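Local coordinates for protein membrane-anchored mycosin mycp1 (Mycobacterium thermoresistibile, PDB 4HVL) that probably acts as a membrane-anchored, subtilisin-like serine endopeptidase serving the mycobacterial ESX-1 (type VII) secretion system, at residues G320-I325 with N339-T344. Residues are numbered along the deposited sequence; the frame is centred on the assembly and turned at random.
Sequences GLAALI and NRITAT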
ATOM      1  N   GLY A 320      -6.995  -2.053   6.229  1.00 14.68           N
ATOM      2  CA  GLY A 320      -8.053  -1.854   7.206  1.00 15.10           C
ATOM      3  C   GLY A 320      -9.012  -3.018   7.335  1.00 15.31           C
ATOM      4  O   GLY A 320      -9.317  -3.449   8.450  1.00 15.47           O
ATOM      5  N   LEU A 321      -9.505  -3.513   6.197  1.00 15.36           N
ATOM      6  CA  LEU A 321     -10.391  -4.668   6.171  1.00 15.91           C
ATOM      7  C   LEU A 321      -9.727  -5.902   6.747  1.00 16.03           C
ATOM      8  O   LEU A 321     -10.347  -6.630   7.498  1.00 16.04           O
ATOM      9  CB  LEU A 321     -10.850  -4.984   4.752  1.00 16.47           C
ATOM     10  CG  LEU A 321     -11.785  -6.195   4.682  1.00 17.17           C
ATOM     11  CD1 LEU A 321     -12.904  -6.106   5.718  1.00 17.67           C
ATOM     12  CD2 LEU A 321     -12.368  -6.230   3.275  1.00 17.82           C
ATOM     13  N   ALA A 322      -8.456  -6.117   6.424  1.00 15.75           N
ATOM     14  CA  ALA A 322      -7.736  -7.250   6.969  1.00 16.36           C
ATOM     15  C   ALA A 322      -7.729  -7.171   8.485  1.00 16.81           C
ATOM     16  O   ALA A 322      -7.964  -8.174   9.173  1.00 17.17           O
ATOM     17  CB  ALA A 322      -6.317  -7.306   6.412  1.00 16.48           C
ATOM     18  N   ALA A 323      -7.494  -5.967   9.001  1.00 16.61           N
ATOM     19  CA  ALA A 323      -7.511  -5.717  10.437  1.00 17.14           C
ATOM     20  C   ALA A 323      -8.874  -6.029  11.069  1.00 17.53           C
ATOM     21  O   ALA A 323      -8.966  -6.599  12.154  1.00 18.23           O
ATOM     22  CB  ALA A 323      -7.121  -4.271  10.712  1.00 16.71           C
ATOM     23  N   LEU A 324      -9.941  -5.614  10.409  1.00 17.66           N
ATOM     24  CA  LEU A 324     -11.282  -5.920  10.882  1.00 18.14           C
ATOM     25  C   LEU A 324     -11.498  -7.450  10.934  1.00 18.38           C
ATOM     26  O   LEU A 324     -12.039  -7.979  11.911  1.00 18.48           O
ATOM     27  CB  LEU A 324     -12.322  -5.288   9.943  1.00 18.38           C
ATOM     28  CG  LEU A 324     -12.391  -3.763   9.845  1.00 18.32           C
ATOM     29  CD1 LEU A 324     -13.610  -3.340   9.040  1.00 18.60           C
ATOM     30  CD2 LEU A 324     -12.448  -3.158  11.233  1.00 19.20           C
ATOM     31  N   ILE A 325     -11.075  -8.137   9.867  1.00 18.11           N
ATOM     32  CA  ILE A 325     -11.202  -9.583   9.744  1.00 18.59           C
ATOM     33  C   ILE A 325     -10.445 -10.311  10.854  1.00 19.01           C
ATOM     34  O   ILE A 325     -11.014 -11.203  11.516  1.00 19.99           O
ATOM     35  CB  ILE A 325     -10.776 -10.076   8.340  1.00 18.48           C
ATOM     36  CG1 ILE A 325     -11.840  -9.684   7.295  1.00 18.60           C
ATOM     37  CG2 ILE A 325     -10.611 -11.584   8.320  1.00 19.23           C
ATOM     38  CD1 ILE A 325     -11.370  -9.698   5.848  1.00 18.24           C
ATOM     39  N   ASN A 339      -7.800 -14.812   1.384  1.00 21.87           N
ATOM     40  CA  ASN A 339      -8.717 -15.580   0.542  1.00 23.09           C
ATOM     41  C   ASN A 339     -10.164 -15.169   0.813  1.00 22.73           C
ATOM     42  O   ASN A 339     -10.989 -15.138  -0.100  1.00 23.03           O
ATOM     43  CB  ASN A 339      -8.520 -17.091   0.730  1.00 24.84           C
ATOM     44  CG  ASN A 339      -7.257 -17.619   0.050  1.00 25.91           C
ATOM     45  OD1 ASN A 339      -6.698 -17.004  -0.866  1.00 26.72           O
ATOM     46  ND2 ASN A 339      -6.804 -18.759   0.503  1.00 26.89           N
ATOM     47  N   ARG A 340     -10.441 -14.798   2.062  1.00 22.37           N
ATOM     48  CA  ARG A 340     -11.744 -14.312   2.451  1.00 22.55           C
ATOM     49  C   ARG A 340     -12.034 -12.961   1.778  1.00 21.77           C
ATOM     50  O   ARG A 340     -13.150 -12.726   1.286  1.00 21.21           O
ATOM     51  CB  ARG A 340     -11.814 -14.185   3.971  1.00 23.36           C
ATOM     52  CG  ARG A 340     -13.160 -13.735   4.514  1.00 25.25           C
ATOM     53  CD  ARG A 340     -14.251 -14.722   4.090  1.00 27.46           C
ATOM     54  NE  ARG A 340     -15.551 -14.323   4.592  1.00 30.09           N
ATOM     55  CZ  ARG A 340     -16.687 -14.979   4.364  1.00 32.86           C
ATOM     56  NH1 ARG A 340     -16.684 -16.090   3.634  1.00 34.80           N
ATOM     57  NH2 ARG A 340     -17.833 -14.520   4.869  1.00 33.67           N
ATOM     58  N   ILE A 341     -11.030 -12.078   1.766  1.00 21.06           N
ATOM     59  CA  ILE A 341     -11.171 -10.783   1.114  1.00 20.42           C
ATOM     60  C   ILE A 341     -11.485 -10.969  -0.370  1.00 20.35           C
ATOM     61  O   ILE A 341     -12.431 -10.349  -0.870  1.00 20.61           O
ATOM     62  CB  ILE A 341      -9.940  -9.889   1.312  1.00 20.15           C
ATOM     63  CG1 ILE A 341      -9.812  -9.492   2.789  1.00 20.60           C
ATOM     64  CG2 ILE A 341     -10.012  -8.648   0.423  1.00 20.20           C
ATOM     65  CD1 ILE A 341      -8.463  -8.922   3.166  1.00 21.08           C
ATOM     66  N   THR A 342     -10.727 -11.833  -1.064  1.00 20.58           N
ATOM     67  CA  THR A 342     -10.906 -12.023  -2.512  1.00 20.28           C
ATOM     68  C   THR A 342     -12.182 -12.783  -2.858  1.00 21.12           C
ATOM     69  O   THR A 342     -12.881 -12.424  -3.805  1.00 22.45           O
ATOM     70  CB  THR A 342      -9.701 -12.711  -3.180  1.00 20.11           C
ATOM     71  OG1 THR A 342      -9.486 -14.007  -2.609  1.00 20.37           O
ATOM     72  CG2 THR A 342      -8.446 -11.860  -3.006  1.00 20.21           C
ATOM     73  N   ALA A 343     -12.509 -13.808  -2.075  1.00 21.58           N
ATOM     74  CA  ALA A 343     -13.662 -14.633  -2.343  1.00 21.79           C
ATOM     75  C   ALA A 343     -14.978 -13.874  -2.179  1.00 21.99           C
ATOM     76  O   ALA A 343     -15.959 -14.246  -2.772  1.00 22.57           O
ATOM     77  CB  ALA A 343     -13.651 -15.863  -1.441  1.00 22.73           C
ATOM     78  N   THR A 344     -15.003 -12.814  -1.381  1.00 21.85           N
ATOM     79  CA  THR A 344     -16.223 -12.022  -1.211  1.00 22.40           C
ATOM     80  C   THR A 344     -16.214 -10.701  -1.973  1.00 21.77           C
ATOM     81  O   THR A 344     -17.092  -9.868  -1.757  1.00 21.68           O
ATOM     82  CB  THR A 344     -16.451 -11.689   0.272  1.00 23.09           C
ATOM     83  OG1 THR A 344     -15.314 -10.973   0.757  1.00 23.34           O
ATOM     84  CG2 THR A 344     -16.667 -12.962   1.090  1.00 23.38           C
TER
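Ile341 is the bump of this contact: its ethyl branch slots into a groove on helix 311-328, between the adjoining ends of Leu321 and Ile325 on one side and the Ala322 methyl on the other. CG1 of Ile341 lies 4.2 Å from Leu321 CD2, while CD1 runs on toward the small Ala322, ending 4.2 Å from its CB. Because CG1 stands opposite the carbonyl carbon (chi1 -67°) and the chain then extends through chi2 165°, the whole ethyl branch projects into that groove.

Ile325 has the same extended conformation, and its CD1 reaches back to meet Ile341 CG1 at 3.4 Å, closer than carbon atoms normally pack; the two chains cross at a slant there. Leu321, by contrast, passes Ile341 in the opposing direction. No hydrogen bond joins the segments, whose short helical axes come within 10.8 Å of each other, their N-to-C directions 116° apart, so apolar shape makes the fit. Val337, one turn before Ile341, adds to the same face by touching Ala322 and Ile325, and Leu256 of strand 256-261 touches Ile341.

Next to this apolar fit, just past the end of helix 334-343, the Thr344 hydroxyl OG1 bonds Arg340 O at 2.8 Å and its CG2 sits over one face of the Arg340 guanidinium. Arg340 NE and NH2 hydrogen-bond to the backbone oxygens of Ala366 and Trp369, tying in the C-terminal end of the modelled chain. The pairing is a buried helix–helix packing in the C-terminal part of the subtilisin fold, joining the long helix that carries the predicted catalytic Ser312 in its first turn to the helix following it.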